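Hydrazine synthase subunit beta (Candidatus Kuenenia stuttgartiensis, PDB 5C2V) forms the seven-bladed beta-propeller subunit of the hydrazine synthase complex, which condenses nitric oxide with ammonium, and may modulate passage of hydroxylamine between the active sites. Local coordinates at residues 96-101 against 114-119. Sequence-based numbering, arbitrary orientation.
With CA (calcium ion), chain Q.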
loop_
_atom_site.group_PDB
_atom_site.type_symbol
_atom_site.label_atom_id
_atom_site.label_comp_id
_atom_site.label_asym_id
_atom_site.label_seq_id
_atom_site.Cartn_x
_atom_site.Cartn_y
_atom_site.Cartn_z
ATOM N N GLY B 96 27.747 33.005 -50.165
ATOM C CA GLY B 96 28.702 32.898 -49.077
ATOM C C GLY B 96 29.136 31.458 -48.868
ATOM O O GLY B 96 28.874 30.598 -49.709
ATOM N N ASP B 97 29.800 31.185 -47.748
ATOM C CA ASP B 97 30.450 29.890 -47.571
ATOM C C ASP B 97 29.491 28.754 -47.251
ATOM O O ASP B 97 28.641 28.864 -46.369
ATOM C CB ASP B 97 31.520 29.965 -46.482
ATOM C CG ASP B 97 32.513 28.818 -46.571
ATOM O OD1 ASP B 97 33.712 29.075 -46.765
ATOM O OD2 ASP B 97 32.105 27.649 -46.464
ATOM N N TRP B 98 29.655 27.663 -47.995
ATOM C CA TRP B 98 28.911 26.424 -47.797
ATOM C C TRP B 98 27.411 26.636 -47.703
ATOM O O TRP B 98 26.853 26.586 -46.603
ATOM C CB TRP B 98 29.390 25.699 -46.544
ATOM C CG TRP B 98 28.997 24.266 -46.547
ATOM C CD1 TRP B 98 27.733 23.748 -46.619
ATOM C CD2 TRP B 98 29.888 23.150 -46.545
ATOM N NE1 TRP B 98 27.787 22.377 -46.626
ATOM C CE2 TRP B 98 29.098 21.988 -46.585
ATOM C CE3 TRP B 98 31.279 23.023 -46.498
ATOM C CZ2 TRP B 98 29.657 20.719 -46.580
ATOM C CZ3 TRP B 98 31.828 21.759 -46.493
ATOM C CH2 TRP B 98 31.019 20.624 -46.530
ATOM N N PRO B 99 26.750 26.934 -48.832
ATOM C CA PRO B 99 25.307 26.915 -48.597
ATOM C C PRO B 99 24.852 25.507 -48.212
ATOM O O PRO B 99 25.100 24.559 -48.957
ATOM C CB PRO B 99 24.733 27.340 -49.949
ATOM C CG PRO B 99 25.792 26.976 -50.950
ATOM C CD PRO B 99 27.103 27.171 -50.242
ATOM N N SER B 100 24.191 25.378 -47.066
ATOM C CA SER B 100 23.659 24.086 -46.645
ATOM C C SER B 100 22.166 23.925 -46.898
ATOM O O SER B 100 21.606 22.851 -46.676
ATOM C CB SER B 100 23.962 23.855 -45.164
ATOM O OG SER B 100 23.454 24.914 -44.374
ATOM N N GLY B 101 21.520 24.987 -47.364
ATOM C CA GLY B 101 20.087 24.946 -47.578
ATOM C C GLY B 101 19.541 26.154 -48.306
ATOM O O GLY B 101 20.114 27.247 -48.258
ATOM N N ALA B 114 20.978 29.693 -46.899
ATOM C CA ALA B 114 21.694 29.744 -45.627
ATOM C C ALA B 114 23.162 29.374 -45.811
ATOM O O ALA B 114 23.473 28.275 -46.269
ATOM C CB ALA B 114 21.038 28.823 -44.611
ATOM N N CYS B 115 24.066 30.285 -45.456
ATOM C CA CYS B 115 25.492 29.998 -45.596
ATOM C C CYS B 115 26.063 29.458 -44.286
ATOM O O CYS B 115 26.171 30.183 -43.300
ATOM C CB CYS B 115 26.249 31.248 -46.046
ATOM S SG CYS B 115 25.584 31.999 -47.553
ATOM N N SER B 116 26.446 28.184 -44.299
ATOM C CA SER B 116 26.717 27.437 -43.071
ATOM C C SER B 116 28.176 27.416 -42.622
ATOM O O SER B 116 28.510 26.714 -41.667
ATOM C CB SER B 116 26.229 25.996 -43.222
ATOM O OG SER B 116 26.877 25.348 -44.299
ATOM N N GLY B 117 29.041 28.147 -43.321
ATOM C CA GLY B 117 30.444 28.220 -42.949
ATOM C C GLY B 117 30.607 28.564 -41.480
ATOM O O GLY B 117 29.913 29.441 -40.964
ATOM N N CYS B 118 31.515 27.862 -40.810
ATOM C CA CYS B 118 31.651 27.942 -39.359
ATOM C C CYS B 118 31.894 29.362 -38.852
ATOM O O CYS B 118 31.392 29.741 -37.797
ATOM C CB CYS B 118 32.777 27.022 -38.885
ATOM S SG CYS B 118 32.400 25.258 -39.030
ATOM N N MET B 119 32.681 30.135 -39.591
ATOM C CA MET B 119 32.888 31.539 -39.253
ATOM C C MET B 119 31.960 32.459 -40.053
ATOM O O MET B 119 32.062 33.681 -39.972
ATOM C CB MET B 119 34.351 31.938 -39.458
ATOM C CG MET B 119 34.766 33.129 -38.601
ATOM S SD MET B 119 36.492 33.143 -38.083
ATOM C CE MET B 119 36.486 34.564 -36.991
HETATM CA CA CA Q . 33.298 27.517 -48.661
HETATM O O HOH W 1 34.959 26.005 -47.836
HETATM O O HOH W 2 35.619 28.065 -48.885
HETATM O O HOH W 3 32.736 25.715 -50.066
HETATM O O HOH W 4 32.903 25.368 -47.713
#
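Ser116 grips the backbone of Trp98 twice, through its N and its OG: the N reaches Trp98 O at 2.8 Å in a nearly straight bond (169° at the hydrogen). Followed outward, Ser116 CB first meets Ser100 OG at 3.2 Å. OG then sits between the backbone N and the carbonyl carbon (chi1 60°), 2.9 Å from Trp98 CD1 and oblique to the indole, and donates to Trp98 O at 2.6 Å. Beyond the pair, Trp98 NE1 is hydrogen-bonded to Glu58 OE1, while Arg70 of the neighbouring gamma subunit makes a cation-pi contact with the ring and a weak hydrogen bond to Ser116 OG. Next along the chain, Gly117 N donates to Asp97 O at 3.2 Å. Gly117 CA lies 4.1 Å from Asp97 CB. The Asp97 carboxylate chelates calcium through OD1 and OD2, each at 2.5 Å, with four waters and Asp77 also on the metal. On the strand side, Pro99 CA makes a CA-H...O contact with Ala114 O, which also accepts from Ser100 N at 3.1 Å. Strands 99-104 and 110-115 are thus paired as the antiparallel first hairpin of a four-stranded beta-propeller blade, with the calcium site at the loop entering it.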